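Local coordinates for tail spike protein gp49 (Pseudomonas phage LKA1, PDB 4RU4) that cleaves the O-specific polysaccharide of its Pseudomonas host as a lyase, serving as the tailspike with which the phage degrades the cell envelope during entry, at the interface of chains A and B. Sequence-based numbering; all coordinates share one arbitrary frame. Chains: chain A/B, tail spike protein gp49.

Contact 1: the interface of chains A and B. Residues chain A 260, 285-287; chain B 230, 232, 253, 255.
Between neighbouring subunits of the tailspike's parallel beta-helices, a carboxylate is held largely by its own chain. B:Asp253 leaves a loop with CG anti to the backbone N (chi1 180°), which sends it towards chain A. Its CB lies against the tail of A:Lys287, whose CD reaches the carboxylate carbon CG at 3.3 Å as the two side chains cross obliquely. At the tip the oxygens part company. OD1 offers its syn lone pair to the ammonium NZ of B:Lys255, a salt bridge of 3.0 Å. OD2 takes two firm bonds: the hydroxyl OG of B:Ser230 comes to its anti lone pair at 2.7 Å, while NH2 of B:Arg232 approaches from above the carboxylate plane at 2.8 Å with an almost straight N-H (174°). NH1 of the same guanidinium binds the backbone O of B:Asp253, so the arginine is held end-on to one residue, with CD of B:Lys255 over its face. Against this cluster A:Asn260 comes tip to tip, its amide turned 69° from the guanidinium; its links to B:Arg232, B:Ser230 and B:Asp253 are all weak. Water adds to the join: one molecule connects NZ of B:Lys255 with the backbone O of A:Asn285 and with OD1 of A:Asn260. Another lies 2.9 Å from NZ of A:Lys287 and 2.7 Å from OG of B:Ser230.

Contact 2: the interface of chains A and B. Residues chain A 362, 390, 430; chain B 337, 354-355, 380-381.
A direct ion pair and a water bridge lie side by side where two beta-helix subunits of the tailspike meet. On the tight side A:Arg430, from strand 428-431, meets B:Asp355 tip to tip. NH1 binds carboxylate oxygen OD2 at 2.9 Å and NH2 binds OD1 at 2.6 Å, each oxygen accepting on its syn lone pair, although the two planes are twisted 37° apart. The arginine runs out with CG anti to the backbone N (chi1 -180°) and bends at chi3 (-71°) to present this end. CE1 of A:Tyr390 lies over one guanidinium face, 3.5 Å above the plane and towards its rim. The aspartate is steadied from behind by its own chain: the backbone N of B:Thr381 meets OD1 of B:Asp355 nearly along the C-O axis at 2.9 Å, so that oxygen is gripped by two donors. The arginine is nevertheless poorly ordered; the ammonium NZ of B:Lys354 stands 4.9 Å from its NH1. The looser side is mediated by solvent. There B:Asp337 and A:Thr362 approach tip to tip, with methyl CG2 no nearer than a loose contact with OD1. A water links the phenol OH of A:Tyr390 to OD1 of B:Asp337, at 2.6 and 2.7 Å.

Contact 3: the interface of chains A and B. Residues chain A 287, 317, 319, 344, 346; chain B 172, 185, 188, 252-253, 279-280, 310, 337.
Side chains at this subunit interface meet mostly tip to tip, with A:Arg319 central. Extended from CG to NE, it drives its guanidinium end-on into B:Asp280: NH2 reaches OD1 at 2.7 Å and NH1 reaches OD2 at 3.0 Å. The planes are 29° apart, so both oxygens, in the guanidinium plane, are met from above the carboxylate. NE points to OG of B:Ser185 at 2.9 Å, and these in-plane bonds fix the group's rotation. CE2 of A:Tyr346 and OH of B:Tyr252 lie over its opposite faces, each towards the rim. CB of B:Ser185 sits over the A:Tyr346 ring. OH of A:Tyr346 shares a 2.7 Å hydrogen bond with OH of B:Tyr188. A water joins NH2 of A:Arg319 and OH of A:Tyr346 to NE2 of B:His279. Across the interface OD1 of B:Asn310 accepts from OG1 of A:Thr344 on an in-plane lone pair at 2.8 Å; ND2 is bound within chain B to OD1 of B:Asp280 and meets OG1 of A:Thr317 weakly. A:Lys287 brings NZ to OE1 of B:Glu172 at 2.9 Å, also gripped by OH of B:Tyr252. The chain A residues stand on strands 287-290, 317-320 and 344-346 of its beta-helix, facing largely loops of chain B.

Contact 4: the interface of chains A and B. Residues chain A 553-555, 558-561; chain B 528, 562, 564, 578-582.
The phenol oxygen OH of A:Tyr555 is held by two hydrogen bonds from chain B: it donates to an in-plane lone pair of the backbone O of B:Thr579 at 2.8 Å and shares a bond of undecided direction with OG of B:Ser528 at 2.9 Å. The site lies between the C-terminal Ig-like domains of the two subunits. CE2 of the tyrosine meets the edge of the B:Phe578 ring as the two side chains cross obliquely. A:Ser554 lays CB and OG against the far end of that ring. A:Val560 points its branches at different partners: CG1 meets B:Val562 and B:Ile564 tip to tip, whereas CG2 lies 3.7 Å from CB of B:Phe578. The backbone beside it binds B:Asp580 twice, through N of A:Gly561 to the syn lone pair of OD1 at 2.7 Å and N of A:Val560 to the backbone O at 3.2 Å. A:Arg559, bent at chi2 (-70°), runs alongside B:Asp581 with that residue's CB over the centre of its guanidinium; NH1 bonds to the backbone O of A:Asn558 and through a water to the backbone O of B:Asp581. Loops of one subunit are joined to strands and loops of the next, which probably helps hold the trimer together.

Contact 1: the interface of chains A and B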
loop_
_atom_site.group_PDB
_atom_site.type_symbol
_atom_site.label_atom_id
_atom_site.label_comp_id
_atom_site.label_asym_id
_atom_site.label_seq_id
_atom_site.Cartn_x
_atom_site.Cartn_y
_atom_site.Cartn_z
ATOM N N ASN A 260 3.243 6.659 -20.750
ATOM C CA ASN A 260 2.054 7.491 -20.854
ATOM C C ASN A 260 1.317 6.964 -22.038
ATOM O O ASN A 260 1.860 6.979 -23.135
ATOM C CB ASN A 260 2.410 8.959 -21.121
ATOM C CG ASN A 260 2.805 9.702 -19.852
ATOM O OD1 ASN A 260 3.147 9.082 -18.851
ATOM N ND2 ASN A 260 2.745 11.023 -19.889
ATOM N N ASN A 285 3.365 2.648 -12.493
ATOM C CA ASN A 285 3.787 4.029 -12.702
ATOM C C ASN A 285 3.463 4.544 -14.096
ATOM O O ASN A 285 4.292 5.194 -14.735
ATOM C CB ASN A 285 5.292 4.199 -12.409
ATOM C CG ASN A 285 5.664 5.640 -12.114
ATOM O OD1 ASN A 285 4.914 6.353 -11.448
ATOM N ND2 ASN A 285 6.813 6.084 -12.636
ATOM N N CYS A 286 2.238 4.275 -14.558
ATOM C CA CYS A 286 1.817 4.747 -15.861
ATOM C C CYS A 286 0.738 5.802 -15.696
ATOM O O CYS A 286 -0.078 5.730 -14.771
ATOM C CB CYS A 286 1.256 3.596 -16.707
ATOM S SG CYS A 286 2.518 2.368 -17.141
ATOM N N LYS A 287 0.742 6.782 -16.595
ATOM C CA LYS A 287 -0.351 7.754 -16.677
ATOM C C LYS A 287 -1.141 7.368 -17.915
ATOM O O LYS A 287 -0.571 7.298 -19.007
ATOM C CB LYS A 287 0.222 9.178 -16.814
ATOM C CG LYS A 287 -0.855 10.255 -16.913
ATOM C CD LYS A 287 -0.312 11.675 -16.684
ATOM C CE LYS A 287 -1.400 12.732 -16.978
ATOM N NZ LYS A 287 -1.590 12.895 -18.468
ATOM N N SER B 230 4.623 16.641 -18.344
ATOM C CA SER B 230 5.281 15.339 -18.183
ATOM C C SER B 230 6.816 15.342 -18.267
ATOM O O SER B 230 7.417 14.483 -18.952
ATOM C CB SER B 230 4.693 14.308 -19.140
ATOM O OG SER B 230 3.302 14.156 -18.880
ATOM N N ARG B 232 10.490 14.356 -17.020
ATOM C CA ARG B 232 10.961 13.105 -16.436
ATOM C C ARG B 232 12.352 13.294 -15.869
ATOM O O ARG B 232 13.236 13.842 -16.546
ATOM C CB ARG B 232 10.997 12.027 -17.528
ATOM C CG ARG B 232 9.605 11.647 -18.061
ATOM C CD ARG B 232 8.839 10.926 -16.976
ATOM N NE ARG B 232 7.478 10.525 -17.339
ATOM C CZ ARG B 232 6.384 11.237 -17.055
ATOM N NH1 ARG B 232 6.500 12.429 -16.459
ATOM N NH2 ARG B 232 5.178 10.772 -17.406
ATOM N N ASP B 253 2.138 16.382 -14.256
ATOM C CA ASP B 253 2.662 15.013 -14.334
ATOM C C ASP B 253 4.204 14.974 -14.316
ATOM O O ASP B 253 4.833 14.205 -15.057
ATOM C CB ASP B 253 2.103 14.280 -15.576
ATOM C CG ASP B 253 2.629 12.839 -15.706
ATOM O OD1 ASP B 253 2.684 12.151 -14.675
ATOM O OD2 ASP B 253 3.004 12.406 -16.832
ATOM N N LYS B 255 7.483 13.612 -12.996
ATOM C CA LYS B 255 7.864 12.418 -12.241
ATOM C C LYS B 255 9.371 12.380 -12.006
ATOM O O LYS B 255 10.148 12.473 -12.961
ATOM C CB LYS B 255 7.420 11.149 -12.966
ATOM C CG LYS B 255 5.898 10.912 -12.942
ATOM C CD LYS B 255 5.531 9.533 -13.493
ATOM C CE LYS B 255 4.057 9.245 -13.268
ATOM N NZ LYS B 255 3.323 9.224 -14.539
HETATM O O HOH W 1 4.478 7.607 -16.583
HETATM O O HOH W 2 0.655 14.337 -19.557
#

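Contact 2: the interface of chains A and B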
loop_
_atom_site.group_PDB
_atom_site.type_symbol
_atom_site.label_atom_id
_atom_site.label_comp_id
_atom_site.label_asym_id
_atom_site.label_seq_id
_atom_site.Cartn_x
_atom_site.Cartn_y
_atom_site.Cartn_z
ATOM N N THR A 362 -7.515 5.988 -4.779
ATOM C CA THR A 362 -8.454 7.114 -4.691
ATOM C C THR A 362 -9.335 6.977 -5.929
ATOM O O THR A 362 -8.821 6.912 -7.058
ATOM C CB THR A 362 -7.682 8.477 -4.693
ATOM O OG1 THR A 362 -6.687 8.451 -3.664
ATOM C CG2 THR A 362 -8.609 9.657 -4.399
ATOM N N TYR A 390 -14.862 9.125 -3.736
ATOM C CA TYR A 390 -15.498 10.420 -3.960
ATOM C C TYR A 390 -16.608 10.283 -5.004
ATOM O O TYR A 390 -16.357 9.767 -6.082
ATOM C CB TYR A 390 -14.485 11.440 -4.540
ATOM C CG TYR A 390 -13.326 11.870 -3.656
ATOM C CD1 TYR A 390 -13.536 12.458 -2.412
ATOM C CD2 TYR A 390 -12.011 11.733 -4.094
ATOM C CE1 TYR A 390 -12.462 12.856 -1.620
ATOM C CE2 TYR A 390 -10.944 12.132 -3.317
ATOM C CZ TYR A 390 -11.174 12.693 -2.086
ATOM O OH TYR A 390 -10.103 13.078 -1.322
ATOM N N ARG A 430 -16.904 9.958 0.440
ATOM C CA ARG A 430 -17.500 11.281 0.452
ATOM C C ARG A 430 -18.508 11.419 -0.684
ATOM O O ARG A 430 -18.173 11.205 -1.864
ATOM C CB ARG A 430 -16.434 12.370 0.314
ATOM C CG ARG A 430 -17.062 13.776 0.333
ATOM C CD ARG A 430 -16.079 14.858 -0.057
ATOM N NE ARG A 430 -15.086 15.070 0.982
ATOM C CZ ARG A 430 -13.899 15.638 0.774
ATOM N NH1 ARG A 430 -13.555 16.049 -0.447
ATOM N NH2 ARG A 430 -13.058 15.794 1.790
ATOM N N ASP B 337 -5.672 16.622 -2.035
ATOM C CA ASP B 337 -5.738 15.313 -2.680
ATOM C C ASP B 337 -4.319 14.871 -3.022
ATOM O O ASP B 337 -4.008 14.535 -4.158
ATOM C CB ASP B 337 -6.616 15.346 -3.954
ATOM C CG ASP B 337 -6.895 13.952 -4.516
ATOM O OD1 ASP B 337 -6.801 12.960 -3.758
ATOM O OD2 ASP B 337 -7.214 13.844 -5.722
ATOM N N LYS B 354 -5.875 20.263 2.263
ATOM C CA LYS B 354 -7.186 19.589 2.198
ATOM C C LYS B 354 -7.041 18.207 1.610
ATOM O O LYS B 354 -6.379 18.055 0.596
ATOM C CB LYS B 354 -8.155 20.395 1.315
ATOM C CG LYS B 354 -9.513 19.664 1.014
ATOM C CD LYS B 354 -10.531 20.600 0.309
ATOM C CE LYS B 354 -11.775 19.858 -0.195
ATOM N NZ LYS B 354 -12.684 20.828 -0.936
ATOM N N ASP B 355 -7.681 17.207 2.224
ATOM C CA ASP B 355 -7.692 15.839 1.688
ATOM C C ASP B 355 -6.276 15.283 1.504
ATOM O O ASP B 355 -5.816 15.050 0.375
ATOM C CB ASP B 355 -8.503 15.757 0.376
ATOM C CG ASP B 355 -9.983 16.068 0.592
ATOM O OD1 ASP B 355 -10.434 16.062 1.761
ATOM O OD2 ASP B 355 -10.693 16.335 -0.403
ATOM N N GLY B 380 -11.636 19.403 5.079
ATOM C CA GLY B 380 -11.621 18.126 4.379
ATOM C C GLY B 380 -11.134 16.999 5.272
ATOM O O GLY B 380 -11.302 17.032 6.484
ATOM N N THR B 381 -10.535 15.979 4.674
ATOM C CA THR B 381 -10.258 14.764 5.420
ATOM C C THR B 381 -8.758 14.535 5.505
ATOM O O THR B 381 -8.042 14.653 4.503
ATOM C CB THR B 381 -10.953 13.579 4.711
ATOM O OG1 THR B 381 -12.368 13.798 4.738
ATOM C CG2 THR B 381 -10.627 12.238 5.375
HETATM O O HOH W 3 -7.589 12.410 -1.246
#

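Contact 3: the interface of chains A and B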
loop_
_atom_site.group_PDB
_atom_site.type_symbol
_atom_site.label_atom_id
_atom_site.label_comp_id
_atom_site.label_asym_id
_atom_site.label_seq_id
_atom_site.Cartn_x
_atom_site.Cartn_y
_atom_site.Cartn_z
ATOM N N LYS A 287 0.742 6.782 -16.595
ATOM C CA LYS A 287 -0.351 7.754 -16.677
ATOM C C LYS A 287 -1.141 7.368 -17.915
ATOM O O LYS A 287 -0.571 7.298 -19.007
ATOM C CB LYS A 287 0.222 9.178 -16.814
ATOM C CG LYS A 287 -0.855 10.255 -16.913
ATOM C CD LYS A 287 -0.312 11.675 -16.684
ATOM C CE LYS A 287 -1.400 12.732 -16.978
ATOM N NZ LYS A 287 -1.590 12.895 -18.468
ATOM N N THR A 317 -2.066 6.698 -12.576
ATOM C CA THR A 317 -3.213 7.603 -12.589
ATOM C C THR A 317 -3.993 7.303 -13.854
ATOM O O THR A 317 -3.421 7.291 -14.964
ATOM C CB THR A 317 -2.784 9.115 -12.568
ATOM O OG1 THR A 317 -2.184 9.433 -11.305
ATOM C CG2 THR A 317 -3.969 10.041 -12.803
ATOM N N ARG A 319 -7.551 7.928 -16.278
ATOM C CA ARG A 319 -8.707 8.767 -16.645
ATOM C C ARG A 319 -9.471 8.136 -17.803
ATOM O O ARG A 319 -8.880 7.508 -18.687
ATOM C CB ARG A 319 -8.260 10.190 -17.049
ATOM C CG ARG A 319 -7.685 11.015 -15.886
ATOM C CD ARG A 319 -7.123 12.357 -16.357
ATOM N NE ARG A 319 -6.718 13.245 -15.265
ATOM C CZ ARG A 319 -5.495 13.283 -14.740
ATOM N NH1 ARG A 319 -4.552 12.455 -15.196
ATOM N NH2 ARG A 319 -5.217 14.137 -13.752
ATOM N N THR A 344 -4.644 6.327 -8.609
ATOM C CA THR A 344 -5.652 7.383 -8.675
ATOM C C THR A 344 -6.538 7.065 -9.879
ATOM O O THR A 344 -6.062 7.021 -11.008
ATOM C CB THR A 344 -4.977 8.759 -8.882
ATOM O OG1 THR A 344 -4.101 9.018 -7.769
ATOM C CG2 THR A 344 -6.031 9.880 -8.943
ATOM N N TYR A 346 -9.796 8.254 -11.841
ATOM C CA TYR A 346 -10.910 9.143 -12.170
ATOM C C TYR A 346 -11.910 8.415 -13.068
ATOM O O TYR A 346 -11.537 7.923 -14.136
ATOM C CB TYR A 346 -10.411 10.399 -12.868
ATOM C CG TYR A 346 -9.462 11.247 -12.043
ATOM C CD1 TYR A 346 -9.937 12.141 -11.067
ATOM C CD2 TYR A 346 -8.085 11.182 -12.268
ATOM C CE1 TYR A 346 -9.052 12.941 -10.308
ATOM C CE2 TYR A 346 -7.202 11.971 -11.552
ATOM C CZ TYR A 346 -7.683 12.850 -10.567
ATOM O OH TYR A 346 -6.765 13.622 -9.881
ATOM N N GLU B 172 -6.851 18.638 -18.676
ATOM C CA GLU B 172 -6.306 17.913 -19.826
ATOM C C GLU B 172 -7.445 17.748 -20.843
ATOM O O GLU B 172 -8.496 17.191 -20.518
ATOM C CB GLU B 172 -5.735 16.566 -19.378
ATOM C CG GLU B 172 -4.985 15.807 -20.474
ATOM C CD GLU B 172 -4.383 14.479 -19.995
ATOM O OE1 GLU B 172 -4.043 14.320 -18.778
ATOM O OE2 GLU B 172 -4.253 13.587 -20.865
ATOM N N SER B 185 -10.755 14.808 -16.669
ATOM C CA SER B 185 -11.184 14.512 -15.297
ATOM C C SER B 185 -11.950 15.688 -14.699
ATOM O O SER B 185 -11.765 16.823 -15.107
ATOM C CB SER B 185 -10.010 14.088 -14.390
ATOM O OG SER B 185 -8.901 14.971 -14.527
ATOM N N TYR B 188 -11.750 20.009 -9.623
ATOM C CA TYR B 188 -11.733 19.992 -8.160
ATOM C C TYR B 188 -12.541 21.157 -7.579
ATOM O O TYR B 188 -13.047 21.056 -6.473
ATOM C CB TYR B 188 -10.311 20.122 -7.633
ATOM C CG TYR B 188 -9.535 18.820 -7.668
ATOM C CD1 TYR B 188 -8.820 18.449 -8.802
ATOM C CD2 TYR B 188 -9.525 17.967 -6.560
ATOM C CE1 TYR B 188 -8.099 17.270 -8.852
ATOM C CE2 TYR B 188 -8.781 16.775 -6.586
ATOM C CZ TYR B 188 -8.087 16.440 -7.750
ATOM O OH TYR B 188 -7.378 15.267 -7.819
ATOM N N TYR B 252 2.840 19.634 -14.991
ATOM C CA TYR B 252 1.751 18.657 -15.025
ATOM C C TYR B 252 2.406 17.302 -15.187
ATOM O O TYR B 252 3.181 17.116 -16.134
ATOM C CB TYR B 252 0.870 18.926 -16.236
ATOM C CG TYR B 252 -0.392 18.083 -16.286
ATOM C CD1 TYR B 252 -1.378 18.228 -15.319
ATOM C CD2 TYR B 252 -0.587 17.145 -17.303
ATOM C CE1 TYR B 252 -2.548 17.462 -15.365
ATOM C CE2 TYR B 252 -1.746 16.386 -17.369
ATOM C CZ TYR B 252 -2.730 16.551 -16.393
ATOM O OH TYR B 252 -3.883 15.782 -16.447
ATOM N N ASP B 253 2.138 16.382 -14.256
ATOM C CA ASP B 253 2.662 15.013 -14.334
ATOM C C ASP B 253 4.204 14.974 -14.316
ATOM O O ASP B 253 4.833 14.205 -15.057
ATOM C CB ASP B 253 2.103 14.280 -15.576
ATOM C CG ASP B 253 2.629 12.839 -15.706
ATOM O OD1 ASP B 253 2.684 12.151 -14.675
ATOM O OD2 ASP B 253 3.004 12.406 -16.832
ATOM N N HIS B 279 0.576 19.509 -10.620
ATOM C CA HIS B 279 -0.645 18.704 -10.669
ATOM C C HIS B 279 -0.270 17.379 -11.339
ATOM O O HIS B 279 0.424 17.394 -12.351
ATOM C CB HIS B 279 -1.713 19.497 -11.455
ATOM C CG HIS B 279 -3.112 18.926 -11.387
ATOM N ND1 HIS B 279 -4.223 19.709 -11.135
ATOM C CD2 HIS B 279 -3.579 17.670 -11.589
ATOM C CE1 HIS B 279 -5.309 18.953 -11.159
ATOM N NE2 HIS B 279 -4.949 17.711 -11.438
ATOM N N ASP B 280 -0.681 16.250 -10.754
ATOM C CA ASP B 280 -0.296 14.911 -11.212
ATOM C C ASP B 280 1.189 14.614 -10.945
ATOM O O ASP B 280 1.941 15.491 -10.527
ATOM C CB ASP B 280 -0.643 14.651 -12.700
ATOM C CG ASP B 280 -1.983 13.946 -12.888
ATOM O OD1 ASP B 280 -2.967 14.359 -12.243
ATOM O OD2 ASP B 280 -2.057 12.977 -13.698
ATOM N N ASN B 310 -3.104 15.864 -6.660
ATOM C CA ASN B 310 -2.810 14.512 -7.174
ATOM C C ASN B 310 -1.322 14.309 -7.353
ATOM O O ASN B 310 -0.876 13.681 -8.310
ATOM C CB ASN B 310 -3.571 14.164 -8.476
ATOM C CG ASN B 310 -3.499 12.658 -8.821
ATOM O OD1 ASN B 310 -3.534 11.802 -7.932
ATOM N ND2 ASN B 310 -3.326 12.344 -10.107
ATOM N N ASP B 337 -5.672 16.622 -2.035
ATOM C CA ASP B 337 -5.738 15.313 -2.680
ATOM C C ASP B 337 -4.319 14.871 -3.022
ATOM O O ASP B 337 -4.008 14.535 -4.158
ATOM C CB ASP B 337 -6.616 15.346 -3.954
ATOM C CG ASP B 337 -6.895 13.952 -4.516
ATOM O OD1 ASP B 337 -6.801 12.960 -3.758
ATOM O OD2 ASP B 337 -7.214 13.844 -5.722
HETATM O O HOH W 4 -6.888 15.715 -11.809
#

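Contact 4: the interface of chains A and B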
loop_
_atom_site.group_PDB
_atom_site.type_symbol
_atom_site.label_atom_id
_atom_site.label_comp_id
_atom_site.label_asym_id
_atom_site.label_seq_id
_atom_site.Cartn_x
_atom_site.Cartn_y
_atom_site.Cartn_z
ATOM N N ARG A 553 -30.293 6.249 41.430
ATOM C CA ARG A 553 -31.341 6.341 42.432
ATOM C C ARG A 553 -31.412 4.902 42.960
ATOM O O ARG A 553 -31.193 3.968 42.197
ATOM C CB ARG A 553 -32.676 6.738 41.781
ATOM C CG ARG A 553 -33.868 6.793 42.750
ATOM C CD ARG A 553 -33.757 8.010 43.713
ATOM N NE ARG A 553 -33.764 9.270 42.963
ATOM C CZ ARG A 553 -33.593 10.483 43.481
ATOM N NH1 ARG A 553 -33.377 10.649 44.788
ATOM N NH2 ARG A 553 -33.607 11.536 42.671
ATOM N N SER A 554 -31.661 4.717 44.253
ATOM C CA SER A 554 -31.892 3.373 44.780
ATOM C C SER A 554 -33.405 3.177 44.985
ATOM O O SER A 554 -34.127 2.983 43.995
ATOM C CB SER A 554 -31.052 3.117 46.038
ATOM O OG SER A 554 -29.659 3.121 45.678
ATOM N N TYR A 555 -33.898 3.257 46.227
ATOM C CA TYR A 555 -35.336 3.252 46.464
ATOM C C TYR A 555 -35.946 4.578 46.032
ATOM O O TYR A 555 -35.496 5.640 46.445
ATOM C CB TYR A 555 -35.694 2.911 47.927
ATOM C CG TYR A 555 -35.336 1.462 48.249
ATOM C CD1 TYR A 555 -36.133 0.408 47.790
ATOM C CD2 TYR A 555 -34.168 1.151 48.954
ATOM C CE1 TYR A 555 -35.770 -0.941 48.046
ATOM C CE2 TYR A 555 -33.799 -0.174 49.217
ATOM C CZ TYR A 555 -34.597 -1.205 48.774
ATOM O OH TYR A 555 -34.193 -2.501 49.027
ATOM N N ASN A 558 -40.417 3.605 48.075
ATOM C CA ASN A 558 -40.716 2.266 48.616
ATOM C C ASN A 558 -40.271 1.100 47.728
ATOM O O ASN A 558 -40.365 -0.071 48.123
ATOM C CB ASN A 558 -42.233 2.148 48.866
ATOM C CG ASN A 558 -43.053 2.363 47.593
ATOM O OD1 ASN A 558 -42.542 2.906 46.589
ATOM N ND2 ASN A 558 -44.334 1.968 47.632
ATOM N N ARG A 559 -39.818 1.414 46.519
ATOM C CA ARG A 559 -39.513 0.381 45.512
ATOM C C ARG A 559 -38.313 0.819 44.672
ATOM O O ARG A 559 -38.130 2.011 44.391
ATOM C CB ARG A 559 -40.714 0.156 44.561
ATOM C CG ARG A 559 -41.958 -0.499 45.200
ATOM C CD ARG A 559 -41.637 -1.941 45.521
ATOM N NE ARG A 559 -42.748 -2.644 46.145
ATOM C CZ ARG A 559 -43.146 -2.516 47.415
ATOM N NH1 ARG A 559 -42.526 -1.710 48.268
ATOM N NH2 ARG A 559 -44.167 -3.249 47.844
ATOM N N VAL A 560 -37.520 -0.150 44.237
ATOM C CA VAL A 560 -36.442 0.156 43.307
ATOM C C VAL A 560 -37.003 0.337 41.900
ATOM O O VAL A 560 -36.660 1.300 41.186
ATOM C CB VAL A 560 -35.370 -0.938 43.279
ATOM C CG1 VAL A 560 -34.316 -0.558 42.227
ATOM C CG2 VAL A 560 -34.719 -1.087 44.653
ATOM N N GLY A 561 -37.873 -0.588 41.508
ATOM C CA GLY A 561 -38.419 -0.616 40.163
ATOM C C GLY A 561 -37.588 -1.506 39.259
ATOM O O GLY A 561 -36.363 -1.588 39.407
ATOM N N SER B 528 -31.246 -5.069 53.040
ATOM C CA SER B 528 -32.032 -5.343 51.839
ATOM C C SER B 528 -31.182 -5.063 50.608
ATOM O O SER B 528 -31.686 -5.040 49.481
ATOM C CB SER B 528 -33.283 -4.462 51.807
ATOM O OG SER B 528 -32.931 -3.123 51.520
ATOM N N VAL B 562 -32.660 -6.591 42.743
ATOM C CA VAL B 562 -32.627 -5.790 41.532
ATOM C C VAL B 562 -31.258 -5.142 41.414
ATOM O O VAL B 562 -30.850 -4.359 42.275
ATOM C CB VAL B 562 -33.747 -4.695 41.575
ATOM C CG1 VAL B 562 -33.751 -3.859 40.297
ATOM C CG2 VAL B 562 -35.121 -5.346 41.800
ATOM N N ILE B 564 -28.578 -2.634 40.068
ATOM C CA ILE B 564 -28.525 -1.240 39.618
ATOM C C ILE B 564 -27.106 -0.719 39.776
ATOM O O ILE B 564 -26.213 -1.451 40.190
ATOM C CB ILE B 564 -29.466 -0.339 40.444
ATOM C CG1 ILE B 564 -29.016 -0.325 41.915
ATOM C CG2 ILE B 564 -30.940 -0.826 40.320
ATOM C CD1 ILE B 564 -29.812 0.668 42.833
ATOM N N PHE B 578 -30.459 -4.820 45.267
ATOM C CA PHE B 578 -31.416 -4.277 46.255
ATOM C C PHE B 578 -32.719 -5.059 46.131
ATOM O O PHE B 578 -33.234 -5.218 45.027
ATOM C CB PHE B 578 -31.754 -2.804 45.949
ATOM C CG PHE B 578 -30.682 -1.811 46.316
ATOM C CD1 PHE B 578 -29.507 -1.724 45.589
ATOM C CD2 PHE B 578 -30.885 -0.922 47.378
ATOM C CE1 PHE B 578 -28.524 -0.782 45.907
ATOM C CE2 PHE B 578 -29.917 0.010 47.712
ATOM C CZ PHE B 578 -28.722 0.078 46.976
ATOM N N THR B 579 -33.283 -5.543 47.234
ATOM C CA THR B 579 -34.574 -6.229 47.112
ATOM C C THR B 579 -35.562 -5.153 46.656
ATOM O O THR B 579 -35.422 -3.978 47.056
ATOM C CB THR B 579 -35.034 -6.875 48.435
ATOM O OG1 THR B 579 -35.320 -5.858 49.415
ATOM C CG2 THR B 579 -33.952 -7.829 48.973
ATOM N N ASP B 580 -36.523 -5.496 45.796
ATOM C CA ASP B 580 -37.342 -4.410 45.227
ATOM C C ASP B 580 -38.146 -3.699 46.329
ATOM O O ASP B 580 -38.298 -2.469 46.305
ATOM C CB ASP B 580 -38.276 -4.912 44.124
ATOM C CG ASP B 580 -38.883 -3.771 43.302
ATOM O OD1 ASP B 580 -38.168 -2.769 42.984
ATOM O OD2 ASP B 580 -40.083 -3.875 42.972
ATOM N N ASP B 581 -38.621 -4.475 47.307
ATOM C CA ASP B 581 -39.522 -3.941 48.326
ATOM C C ASP B 581 -38.867 -3.543 49.656
ATOM O O ASP B 581 -39.558 -3.121 50.593
ATOM C CB ASP B 581 -40.739 -4.877 48.536
ATOM C CG ASP B 581 -40.382 -6.163 49.270
ATOM O OD1 ASP B 581 -39.190 -6.420 49.544
ATOM O OD2 ASP B 581 -41.306 -6.940 49.549
ATOM N N GLY B 582 -37.548 -3.697 49.744
ATOM C CA GLY B 582 -36.800 -3.255 50.919
ATOM C C GLY B 582 -36.830 -4.222 52.084
ATOM O O GLY B 582 -36.352 -3.924 53.192
HETATM O O HOH W 5 -42.304 -2.381 51.182
#

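Contacts 1, 2 and 3 form a chain, in the order 1, 3, 2, through shared residues along the beta-helix part of the A-B interface. The C-alpha centres of contacts 1 and 3 are about 10 Å apart, and both use A:Lys287 and B:Asp253; contact 2 lies about 14 Å from contact 3, sharing B:Asp337, and about 22 Å from contact 1. Contact 4 stands apart, its centre 54 to 74 Å from the others, in the C-terminal region. In the contacts described, polar pairs prevail along the beta-helices. Attachments so far apart may limit tilting of the subunits within the deposited trimer.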